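Local coordinates for protein carbohydrate binding module (Escherichia coli, PDB 2XFD) that binds carbohydrate chains such as cellobiose through a bound calcium ion, as a module that probably targets plant polysaccharides, xylan among them, at residues I5-E16 with T58-V69. Sequence-based numbering, arbitrary orientation.
Sequences ITVRARGVNGQE and TGRDVQVDYIVV. With CA (calcium ion), chain D; CA (calcium ion), chain C.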
loop_
_atom_site.group_PDB
_atom_site.type_symbol
_atom_site.label_atom_id
_atom_site.label_comp_id
_atom_site.label_asym_id
_atom_site.label_seq_id
_atom_site.Cartn_x
_atom_site.Cartn_y
_atom_site.Cartn_z
ATOM N N ILE A 5 -2.316 -9.272 -8.920
ATOM C CA ILE A 5 -2.041 -8.707 -7.618
ATOM C C ILE A 5 -3.321 -8.203 -7.004
ATOM O O ILE A 5 -4.069 -7.413 -7.619
ATOM C CB ILE A 5 -0.997 -7.530 -7.689
ATOM C CG1 ILE A 5 0.274 -8.038 -8.302
ATOM C CG2 ILE A 5 -0.791 -6.970 -6.295
ATOM C CD1 ILE A 5 1.287 -6.917 -8.647
ATOM N N THR A 6 -3.622 -8.635 -5.793
ATOM C CA THR A 6 -4.754 -8.158 -5.010
ATOM C C THR A 6 -4.233 -7.360 -3.801
ATOM O O THR A 6 -3.342 -7.857 -3.112
ATOM C CB THR A 6 -5.655 -9.262 -4.548
ATOM O OG1 THR A 6 -6.202 -9.923 -5.670
ATOM C CG2 THR A 6 -6.763 -8.833 -3.636
ATOM N N VAL A 7 -4.729 -6.154 -3.588
ATOM C CA VAL A 7 -4.427 -5.341 -2.452
ATOM C C VAL A 7 -5.629 -5.379 -1.508
ATOM O O VAL A 7 -6.740 -5.094 -1.934
ATOM C CB VAL A 7 -4.106 -3.910 -2.879
ATOM C CG1 VAL A 7 -3.826 -3.007 -1.673
ATOM C CG2 VAL A 7 -2.974 -3.891 -3.862
ATOM N N ARG A 8 -5.410 -5.695 -0.225
ATOM C CA ARG A 8 -6.463 -5.614 0.783
ATOM C C ARG A 8 -6.142 -4.404 1.673
ATOM O O ARG A 8 -5.122 -4.395 2.355
ATOM C CB ARG A 8 -6.524 -6.897 1.606
ATOM C CG ARG A 8 -7.689 -6.821 2.589
ATOM C CD ARG A 8 -8.325 -8.021 2.933
ATOM N NE ARG A 8 -9.535 -7.933 3.679
ATOM C CZ ARG A 8 -10.805 -8.023 3.247
ATOM N NH1 ARG A 8 -11.760 -8.043 4.161
ATOM N NH2 ARG A 8 -11.122 -8.037 1.971
ATOM N N ALA A 9 -6.994 -3.376 1.644
ATOM C CA ALA A 9 -6.705 -2.129 2.309
ATOM C C ALA A 9 -7.967 -1.367 2.623
ATOM O O ALA A 9 -9.040 -1.646 2.056
ATOM C CB ALA A 9 -5.788 -1.297 1.468
ATOM N N ARG A 10 -7.804 -0.363 3.479
ATOM C CA ARG A 10 -8.855 0.577 3.835
ATOM C C ARG A 10 -8.259 1.938 4.075
ATOM O O ARG A 10 -7.060 2.063 4.366
ATOM C CB ARG A 10 -9.624 0.139 5.106
ATOM C CG ARG A 10 -8.870 0.334 6.393
ATOM C CD ARG A 10 -9.631 -0.067 7.614
ATOM N NE ARG A 10 -9.022 0.356 8.865
ATOM C CZ ARG A 10 -9.351 1.475 9.534
ATOM N NH1 ARG A 10 -8.858 1.661 10.733
ATOM N NH2 ARG A 10 -10.152 2.375 8.993
ATOM N N GLY A 11 -9.128 2.932 4.004
ATOM C CA GLY A 11 -8.846 4.245 4.538
ATOM C C GLY A 11 -9.544 4.417 5.888
ATOM O O GLY A 11 -10.325 3.574 6.313
ATOM N N VAL A 12 -9.214 5.534 6.511
ATOM C CA VAL A 12 -9.890 5.911 7.740
ATOM C C VAL A 12 -11.097 6.825 7.504
ATOM O O VAL A 12 -12.064 6.730 8.229
ATOM C CB VAL A 12 -8.919 6.477 8.753
ATOM C CG1 VAL A 12 -7.830 5.548 9.109
ATOM C CG2 VAL A 12 -8.456 7.655 8.485
ATOM N N ASN A 13 -11.061 7.673 6.477
ATOM C CA ASN A 13 -12.232 8.495 6.213
ATOM C C ASN A 13 -12.914 8.259 4.872
ATOM O O ASN A 13 -13.999 8.796 4.687
ATOM C CB ASN A 13 -11.982 10.001 6.448
ATOM C CG ASN A 13 -11.304 10.691 5.309
ATOM O OD1 ASN A 13 -10.900 10.116 4.284
ATOM N ND2 ASN A 13 -11.165 11.989 5.478
ATOM N N GLY A 14 -12.377 7.428 4.006
ATOM C CA GLY A 14 -13.013 7.092 2.770
ATOM C C GLY A 14 -12.696 7.970 1.578
ATOM O O GLY A 14 -13.310 7.807 0.513
ATOM N N GLN A 15 -11.758 8.898 1.738
ATOM C CA GLN A 15 -11.303 9.734 0.678
ATOM C C GLN A 15 -9.884 9.347 0.189
ATOM O O GLN A 15 -9.386 9.915 -0.770
ATOM C CB GLN A 15 -11.262 11.185 1.108
ATOM C CG GLN A 15 -12.561 11.745 1.507
ATOM C CD GLN A 15 -12.423 13.088 2.271
ATOM O OE1 GLN A 15 -11.284 13.557 2.639
ATOM N NE2 GLN A 15 -13.564 13.594 2.683
ATOM N N GLU A 16 -9.248 8.384 0.873
ATOM C CA GLU A 16 -7.892 8.054 0.604
ATOM C C GLU A 16 -7.736 7.399 -0.755
ATOM O O GLU A 16 -8.533 6.560 -1.184
ATOM C CB GLU A 16 -7.323 7.148 1.684
ATOM C CG GLU A 16 -7.318 7.778 3.052
ATOM C CD GLU A 16 -8.582 7.658 3.884
ATOM O OE1 GLU A 16 -9.632 7.194 3.360
ATOM O OE2 GLU A 16 -8.508 8.019 5.122
ATOM N N THR A 58 -5.570 16.171 6.294
ATOM C CA THR A 58 -6.256 16.032 7.547
ATOM C C THR A 58 -7.282 14.914 7.507
ATOM O O THR A 58 -8.110 14.878 6.609
ATOM C CB THR A 58 -6.982 17.387 7.881
ATOM O OG1 THR A 58 -5.972 18.348 7.986
ATOM C CG2 THR A 58 -7.801 17.236 9.174
ATOM N N GLY A 59 -7.270 14.019 8.485
ATOM C CA GLY A 59 -8.280 12.971 8.615
ATOM C C GLY A 59 -8.067 11.742 7.756
ATOM O O GLY A 59 -8.864 10.801 7.854
ATOM N N ARG A 60 -7.034 11.753 6.902
ATOM C CA ARG A 60 -6.804 10.669 5.958
ATOM C C ARG A 60 -5.553 9.852 6.315
ATOM O O ARG A 60 -4.480 10.423 6.524
ATOM C CB ARG A 60 -6.571 11.210 4.578
ATOM C CG ARG A 60 -7.718 11.998 3.953
ATOM C CD ARG A 60 -7.389 12.417 2.557
ATOM N NE ARG A 60 -8.418 13.291 2.001
ATOM C CZ ARG A 60 -8.302 14.042 0.934
ATOM N NH1 ARG A 60 -7.179 14.125 0.271
ATOM N NH2 ARG A 60 -9.332 14.786 0.567
ATOM N N ASP A 61 -5.725 8.536 6.385
ATOM C CA ASP A 61 -4.661 7.563 6.645
ATOM C C ASP A 61 -5.087 6.248 5.980
ATOM O O ASP A 61 -6.286 6.010 5.784
ATOM C CB ASP A 61 -4.503 7.302 8.172
ATOM C CG ASP A 61 -4.032 8.480 8.956
ATOM O OD1 ASP A 61 -4.663 8.736 10.028
ATOM O OD2 ASP A 61 -3.036 9.101 8.572
ATOM N N VAL A 62 -4.104 5.391 5.673
ATOM C CA VAL A 62 -4.368 4.104 5.015
ATOM C C VAL A 62 -3.849 2.967 5.873
ATOM O O VAL A 62 -2.740 3.039 6.436
ATOM C CB VAL A 62 -3.723 4.087 3.640
ATOM C CG1 VAL A 62 -3.774 2.695 3.011
ATOM C CG2 VAL A 62 -4.393 5.134 2.711
ATOM N N GLN A 63 -4.626 1.898 5.951
ATOM C CA GLN A 63 -4.207 0.632 6.575
ATOM C C GLN A 63 -4.246 -0.428 5.461
ATOM O O GLN A 63 -5.308 -0.724 4.942
ATOM C CB GLN A 63 -5.081 0.263 7.749
ATOM C CG GLN A 63 -4.587 -0.931 8.532
ATOM C CD GLN A 63 -5.543 -1.441 9.577
ATOM O OE1 GLN A 63 -6.690 -1.028 9.686
ATOM N NE2 GLN A 63 -5.081 -2.299 10.387
ATOM N N VAL A 64 -3.084 -1.001 5.152
ATOM C CA VAL A 64 -2.948 -2.092 4.185
ATOM C C VAL A 64 -2.767 -3.361 4.950
ATOM O O VAL A 64 -1.820 -3.522 5.689
ATOM C CB VAL A 64 -1.722 -1.824 3.231
ATOM C CG1 VAL A 64 -1.661 -2.958 2.206
ATOM C CG2 VAL A 64 -1.764 -0.487 2.599
ATOM N N ASP A 65 -3.695 -4.277 4.800
ATOM C CA ASP A 65 -3.572 -5.565 5.466
ATOM C C ASP A 65 -2.446 -6.400 4.865
ATOM O O ASP A 65 -1.518 -6.871 5.568
ATOM C CB ASP A 65 -4.904 -6.339 5.475
ATOM C CG ASP A 65 -4.949 -7.503 6.415
ATOM O OD1 ASP A 65 -3.939 -7.869 6.990
ATOM O OD2 ASP A 65 -6.060 -8.077 6.571
ATOM N N TYR A 66 -2.506 -6.595 3.572
ATOM C CA TYR A 66 -1.649 -7.471 2.834
ATOM C C TYR A 66 -1.874 -7.218 1.349
ATOM O O TYR A 66 -2.849 -6.580 0.949
ATOM C CB TYR A 66 -1.840 -8.977 3.190
ATOM C CG TYR A 66 -3.256 -9.482 2.980
ATOM C CD1 TYR A 66 -3.760 -9.753 1.746
ATOM C CD2 TYR A 66 -4.073 -9.727 4.064
ATOM C CE1 TYR A 66 -5.037 -10.278 1.572
ATOM C CE2 TYR A 66 -5.338 -10.221 3.909
ATOM C CZ TYR A 66 -5.818 -10.487 2.653
ATOM O OH TYR A 66 -7.120 -10.974 2.510
ATOM N N ILE A 67 -0.989 -7.806 0.541
ATOM C CA ILE A 67 -1.265 -8.027 -0.856
ATOM C C ILE A 67 -1.174 -9.524 -1.117
ATOM O O ILE A 67 -0.609 -10.289 -0.346
ATOM C CB ILE A 67 -0.347 -7.215 -1.828
ATOM C CG1 ILE A 67 1.059 -7.775 -1.879
ATOM C CG2 ILE A 67 -0.388 -5.762 -1.444
ATOM C CD1 ILE A 67 1.914 -7.095 -2.919
ATOM N N VAL A 68 -1.706 -9.956 -2.283
ATOM C CA VAL A 68 -1.587 -11.300 -2.757
ATOM C C VAL A 68 -1.007 -11.215 -4.177
ATOM O O VAL A 68 -1.549 -10.500 -5.010
ATOM C CB VAL A 68 -2.954 -12.033 -2.796
ATOM C CG1 VAL A 68 -2.732 -13.510 -3.119
ATOM C CG2 VAL A 68 -3.710 -11.839 -1.499
ATOM N N VAL A 69 0.087 -11.895 -4.415
ATOM C CA VAL A 69 0.798 -11.869 -5.685
ATOM C C VAL A 69 0.780 -13.257 -6.274
ATOM O O VAL A 69 1.447 -14.155 -5.731
ATOM C CB VAL A 69 2.236 -11.351 -5.523
ATOM C CG1 VAL A 69 2.902 -11.261 -6.888
ATOM C CG2 VAL A 69 2.289 -10.043 -4.788
HETATM CA CA CA D . -1.776 -7.821 7.837
HETATM CA CA CA C . -2.454 11.118 7.532
HETATM O O HOH W 1 -8.669 -7.858 6.335
HETATM O O HOH W 2 -7.848 -0.302 12.558
HETATM O O HOH W 3 -3.919 12.762 8.448
HETATM O O HOH W 4 -2.978 -9.245 9.312
#
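Thr6 and Val68 exchange two backbone hydrogen bonds in an antiparallel strand pair of this module's beta-sandwich, and a beta bulge at Asp65 of strand 62-69, opposite Arg8 and Ala9, shows how one extra residue can serve a metal site. At the bulge, Asp65 N donates to Arg8 O while Tyr66 O accepts from Arg8 N; Asp65, the extra residue, gives its O and OD1 to a calcium ion that Gln75, Glu77 and Glu98 also bind. Arg8 can be followed outward: CB sits over one face of the Tyr66 ring, 3.9 Å from its centroid, a CH-pi contact; CG, anti to the backbone N (chi1 -176°), lies beside Asp65 CB; CD comes 3.2 Å from Tyr66 OH; NE reaches Asp65 OD2 through a water, and NH2 forms a salt bridge with Asp38. Farther along, Arg10 NE donates to Gln63 OE1 (2.8 Å, 164°), in the plane of that amide. On the other face, Val7, Val64 and Ile67 pack in the core. Beyond the strands, Glu16 OE2 gathers three backbone N-H groups: Val12, Asn13 on its syn lone pair, and Asp61 (3.1 Å) on its anti lone pair. With an alanine at Glu16, the Asn13 and Asp61 amides, and Gly14 N on OE1, would probably lose this acceptor, Val12 N keeping Asp61 O, and the 12-15 turn could shift against Asp61, whose OD2 joins Arg60 O, Asp56 and His101 on the glycan-site calcium ion. Arg60 braces the same turn, its extended chain passing Asn13 before NE and NH2 converge side-on upon Gln15 OE1, at 2.9 and 3.1 Å, the amide turned 84° from the guanidinium plane.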